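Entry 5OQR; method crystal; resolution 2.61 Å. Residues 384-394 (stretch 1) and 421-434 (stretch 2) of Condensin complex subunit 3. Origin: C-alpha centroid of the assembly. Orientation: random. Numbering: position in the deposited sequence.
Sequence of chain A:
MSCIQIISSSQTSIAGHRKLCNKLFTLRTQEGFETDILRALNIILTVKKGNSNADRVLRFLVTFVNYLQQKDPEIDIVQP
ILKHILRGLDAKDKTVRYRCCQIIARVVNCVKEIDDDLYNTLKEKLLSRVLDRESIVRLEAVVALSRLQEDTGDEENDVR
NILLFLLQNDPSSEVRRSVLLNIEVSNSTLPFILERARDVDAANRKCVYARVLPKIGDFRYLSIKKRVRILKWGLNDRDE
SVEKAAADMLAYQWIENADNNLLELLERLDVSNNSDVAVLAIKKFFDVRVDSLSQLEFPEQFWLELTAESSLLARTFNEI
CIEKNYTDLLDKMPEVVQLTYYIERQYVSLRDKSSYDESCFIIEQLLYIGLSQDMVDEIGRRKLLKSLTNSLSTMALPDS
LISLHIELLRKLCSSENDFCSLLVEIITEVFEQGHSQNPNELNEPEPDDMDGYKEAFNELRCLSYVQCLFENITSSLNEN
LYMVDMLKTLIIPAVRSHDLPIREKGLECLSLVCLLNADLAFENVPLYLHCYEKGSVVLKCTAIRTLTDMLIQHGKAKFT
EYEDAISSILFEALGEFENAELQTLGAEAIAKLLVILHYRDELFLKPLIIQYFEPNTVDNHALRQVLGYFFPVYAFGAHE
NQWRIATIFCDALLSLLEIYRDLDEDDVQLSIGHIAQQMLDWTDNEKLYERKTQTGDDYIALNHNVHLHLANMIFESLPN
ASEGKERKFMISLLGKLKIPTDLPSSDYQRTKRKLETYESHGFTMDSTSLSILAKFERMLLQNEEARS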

# COMPACT_ATOMS: atom_id res chain seq x y z
N LEU A 384 -41.26 8.50 -4.59
CA LEU A 384 -40.14 7.57 -4.74
C LEU A 384 -40.44 6.24 -4.06
O LEU A 384 -40.06 5.18 -4.57
N LEU A 385 -41.13 6.27 -2.92
CA LEU A 385 -41.51 5.03 -2.25
C LEU A 385 -42.42 4.19 -3.14
O LEU A 385 -42.24 2.98 -3.26
N LYS A 386 -43.41 4.83 -3.77
CA LYS A 386 -44.27 4.12 -4.71
C LYS A 386 -43.46 3.52 -5.84
O LYS A 386 -43.62 2.34 -6.18
N SER A 387 -42.59 4.32 -6.45
CA SER A 387 -41.76 3.82 -7.55
C SER A 387 -40.94 2.61 -7.12
O SER A 387 -40.92 1.59 -7.80
N LEU A 388 -40.27 2.71 -5.97
CA LEU A 388 -39.49 1.59 -5.47
C LEU A 388 -40.38 0.40 -5.15
O LEU A 388 -40.07 -0.74 -5.49
N THR A 389 -41.51 0.66 -4.49
CA THR A 389 -42.45 -0.42 -4.18
C THR A 389 -42.91 -1.13 -5.45
O THR A 389 -43.13 -2.34 -5.45
N ASN A 390 -43.05 -0.39 -6.55
CA ASN A 390 -43.48 -0.99 -7.80
C ASN A 390 -42.35 -1.75 -8.47
O ASN A 390 -42.54 -2.89 -8.91
N SER A 391 -41.17 -1.14 -8.55
CA SER A 391 -40.05 -1.77 -9.25
C SER A 391 -39.69 -3.11 -8.62
O SER A 391 -39.31 -4.05 -9.33
N LEU A 392 -39.77 -3.21 -7.30
CA LEU A 392 -39.44 -4.47 -6.64
C LEU A 392 -40.53 -5.51 -6.82
O LEU A 392 -40.25 -6.71 -6.82
N SER A 393 -41.78 -5.07 -6.98
CA SER A 393 -42.89 -6.00 -7.07
C SER A 393 -43.07 -6.58 -8.47
O SER A 393 -43.49 -7.73 -8.61
N THR A 394 -42.75 -5.81 -9.51
CA THR A 394 -43.04 -6.20 -10.88
C THR A 394 -41.80 -6.48 -11.72
O THR A 394 -41.79 -7.44 -12.49
N SER A 421 -43.06 -4.49 7.25
CA SER A 421 -44.41 -4.66 6.71
C SER A 421 -44.41 -4.53 5.19
O SER A 421 -44.86 -5.42 4.47
N LEU A 422 -43.91 -3.40 4.69
CA LEU A 422 -43.91 -3.16 3.26
C LEU A 422 -43.13 -4.23 2.52
O LEU A 422 -43.62 -4.83 1.56
N LEU A 423 -41.89 -4.50 2.95
CA LEU A 423 -41.04 -5.41 2.21
C LEU A 423 -41.54 -6.84 2.28
O LEU A 423 -41.29 -7.63 1.36
N VAL A 424 -42.26 -7.20 3.34
CA VAL A 424 -42.88 -8.52 3.39
C VAL A 424 -44.04 -8.59 2.40
O VAL A 424 -44.23 -9.61 1.73
N GLU A 425 -44.82 -7.52 2.29
CA GLU A 425 -45.87 -7.48 1.28
C GLU A 425 -45.29 -7.67 -0.11
O GLU A 425 -45.78 -8.49 -0.89
N ILE A 426 -44.23 -6.93 -0.43
CA ILE A 426 -43.57 -7.07 -1.72
C ILE A 426 -43.12 -8.52 -1.92
O ILE A 426 -43.39 -9.13 -2.96
N ILE A 427 -42.42 -9.08 -0.93
CA ILE A 427 -41.89 -10.43 -1.07
C ILE A 427 -43.01 -11.42 -1.32
O ILE A 427 -42.86 -12.36 -2.11
N THR A 428 -44.15 -11.24 -0.66
CA THR A 428 -45.27 -12.16 -0.85
C THR A 428 -45.82 -12.08 -2.27
O THR A 428 -46.14 -13.11 -2.87
N GLU A 429 -45.93 -10.87 -2.81
CA GLU A 429 -46.47 -10.71 -4.16
C GLU A 429 -45.53 -11.33 -5.19
O GLU A 429 -45.97 -12.04 -6.10
N VAL A 430 -44.23 -11.06 -5.07
CA VAL A 430 -43.26 -11.68 -5.97
C VAL A 430 -43.28 -13.20 -5.80
O VAL A 430 -43.00 -13.94 -6.75
N PHE A 431 -43.60 -13.68 -4.60
CA PHE A 431 -43.67 -15.11 -4.37
C PHE A 431 -44.91 -15.73 -5.00
O PHE A 431 -44.86 -16.87 -5.46
N GLU A 432 -46.02 -14.99 -5.04
CA GLU A 432 -47.23 -15.49 -5.66
C GLU A 432 -47.05 -15.67 -7.17
O GLU A 432 -47.53 -16.65 -7.75
N GLN A 433 -46.36 -14.73 -7.81
CA GLN A 433 -46.10 -14.83 -9.25
C GLN A 433 -45.55 -16.21 -9.61
O GLN A 433 -46.14 -16.93 -10.42
N GLY A 434 -44.43 -16.58 -9.00
CA GLY A 434 -43.77 -17.83 -9.34
C GLY A 434 -44.62 -19.06 -9.14
O GLY A 434 -44.29 -20.12 -9.68

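The two helices run in roughly the same direction, their axes 29° apart and 8.9 Å at closest approach, and they bury 397 Å² in total. The nearest CA atoms are those of Ser393 and Ile426, 5.5 Å apart, which pairs a small side chain with a branched one.

Ile426 fills the centre. Its CA-to-CB bond points toward stretch 1, and with chi1 m and chi2 t it sends two methyls to separate places: CG2 lies 3.8 Å from Leu392 CB and 3.6 Å from Ser393 OG, while CD1 reaches back to within 4.0 Å of Thr389 CG2. One helical turn earlier, Leu422 also points toward the partner. Its t,p rotamer splits the terminal methyls, CD1 lying 3.7 Å from Thr389 CG2 and CD2 3.6 Å from Leu385 CD1. Leu385, likewise t,p, leaves its backbone sideways, and its end comes nearer to make that apolar contact.

The hydroxyls of stretch 1 explain two further conformations. Thr389 adopts m, so that OG1 donates a very short 2.5 Å hydrogen bond to Leu385 O; its CG2 methyl is then left to meet both Leu422 and Ile426. Ser393, also m, repeats the arrangement with OG donating to Thr389 O at 2.8 Å. The same OG lies 3.5 Å from Glu429 OE1, a proximity rather than an assigned bond. Glu429 reaches it in an m,t conformation from a CA-to-CB bond directed toward stretch 1.

Toward the C-terminal end the partner becomes backbone. Val430, with chi1 t, places CG2 3.4 Å from Leu392 O and 3.7 Å from Ser393 O. Gln433 also points toward stretch 1, but it is poorly ordered and its amide is probably turned over, so its polar contact remains open. No clear hydrogen bond joins the helices; the packing is chiefly apolar.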

# COMPACT_ATOMS: atom_id res chain seq x y z
CB LEU A 384 -38.87 8.20 -4.16
CG LEU A 384 -37.59 7.37 -4.24
CD1 LEU A 384 -37.30 6.93 -5.66
CD2 LEU A 384 -36.44 8.18 -3.68
CB LEU A 385 -42.19 5.35 -0.92
CG LEU A 385 -42.65 4.15 -0.10
CD1 LEU A 385 -41.47 3.28 0.29
CD2 LEU A 385 -43.39 4.62 1.14
CB LYS A 386 -45.32 5.08 -5.27
CG LYS A 386 -46.75 4.71 -4.93
CD LYS A 386 -47.69 5.73 -5.53
CE LYS A 386 -49.14 5.38 -5.27
NZ LYS A 386 -50.00 6.60 -5.35
CB SER A 387 -40.85 4.94 -8.06
OG SER A 387 -40.06 4.50 -9.14
CB LEU A 388 -38.69 2.01 -4.24
CG LEU A 388 -37.68 3.13 -4.47
CD1 LEU A 388 -37.13 3.64 -3.14
CD2 LEU A 388 -36.55 2.66 -5.36
CB THR A 389 -43.66 0.14 -3.43
OG1 THR A 389 -43.21 0.89 -2.30
CG2 THR A 389 -44.56 -0.99 -2.96
CB ASN A 390 -44.03 0.09 -8.74
CG ASN A 390 -44.34 -0.45 -10.12
OD1 ASN A 390 -45.39 -1.06 -10.34
ND2 ASN A 390 -43.44 -0.22 -11.07
CB SER A 391 -38.84 -0.84 -9.25
OG SER A 391 -39.18 0.42 -9.80
CB LEU A 392 -39.18 -4.22 -5.15
CG LEU A 392 -37.92 -3.43 -4.80
CD1 LEU A 392 -38.04 -2.82 -3.42
CD2 LEU A 392 -36.70 -4.33 -4.89
CB SER A 393 -44.18 -5.31 -6.64
OG SER A 393 -44.13 -4.93 -5.27
CB THR A 394 -43.87 -5.12 -11.57
OG1 THR A 394 -43.05 -3.98 -11.85
CG2 THR A 394 -45.04 -4.68 -10.69
CB SER A 421 -45.36 -3.64 7.34
OG SER A 421 -46.02 -4.19 8.46
CB LEU A 422 -43.33 -1.77 2.97
CG LEU A 422 -43.13 -1.42 1.49
CD1 LEU A 422 -44.43 -1.55 0.72
CD2 LEU A 422 -42.56 -0.02 1.36
CB LEU A 423 -39.60 -5.31 2.72
CG LEU A 423 -38.52 -6.05 1.94
CD1 LEU A 423 -38.63 -5.83 0.44
CD2 LEU A 423 -37.16 -5.60 2.42
CB VAL A 424 -43.35 -8.85 4.82
CG1 VAL A 424 -44.27 -10.06 4.84
CG2 VAL A 424 -42.14 -9.10 5.72
CB GLU A 425 -46.63 -6.15 1.37
CG GLU A 425 -47.44 -5.98 2.64
CD GLU A 425 -47.92 -4.56 2.84
OE1 GLU A 425 -47.66 -3.72 1.95
OE2 GLU A 425 -48.56 -4.28 3.87
CB ILE A 426 -42.39 -6.09 -1.84
CG1 ILE A 426 -42.89 -4.65 -1.77
CG2 ILE A 426 -41.61 -6.32 -3.13
CD1 ILE A 426 -41.80 -3.60 -1.79
CB ILE A 427 -41.07 -10.80 0.18
CG1 ILE A 427 -39.76 -10.01 0.20
CG2 ILE A 427 -40.76 -12.30 0.20
CD1 ILE A 427 -38.98 -10.13 1.49
CB THR A 428 -46.37 -11.87 0.17
OG1 THR A 428 -45.82 -11.87 1.49
CG2 THR A 428 -47.47 -12.93 0.08
CB GLU A 429 -46.70 -9.23 -4.45
CG GLU A 429 -47.78 -8.61 -3.58
CD GLU A 429 -47.97 -7.12 -3.84
OE1 GLU A 429 -47.20 -6.56 -4.66
OE2 GLU A 429 -48.88 -6.52 -3.24
CB VAL A 430 -41.85 -11.11 -5.72
CG1 VAL A 430 -40.84 -11.73 -6.67
CG2 VAL A 430 -41.86 -9.60 -5.87
CB PHE A 431 -43.64 -15.38 -2.86
CG PHE A 431 -43.42 -16.82 -2.50
CD1 PHE A 431 -42.26 -17.47 -2.87
CD2 PHE A 431 -44.37 -17.52 -1.77
CE1 PHE A 431 -42.05 -18.80 -2.53
CE2 PHE A 431 -44.16 -18.84 -1.42
CZ PHE A 431 -43.00 -19.48 -1.80
CB GLU A 432 -48.40 -14.55 -5.38
CG GLU A 432 -48.90 -14.61 -3.94
CD GLU A 432 -49.95 -13.55 -3.64
OE1 GLU A 432 -50.73 -13.74 -2.68
OE2 GLU A 432 -50.00 -12.53 -4.37
CB GLN A 433 -45.12 -13.75 -9.69
CG GLN A 433 -45.71 -12.36 -9.81
CD GLN A 433 -44.82 -11.42 -10.60
OE1 GLN A 433 -44.25 -10.47 -10.05
NE2 GLN A 433 -44.68 -11.68 -11.89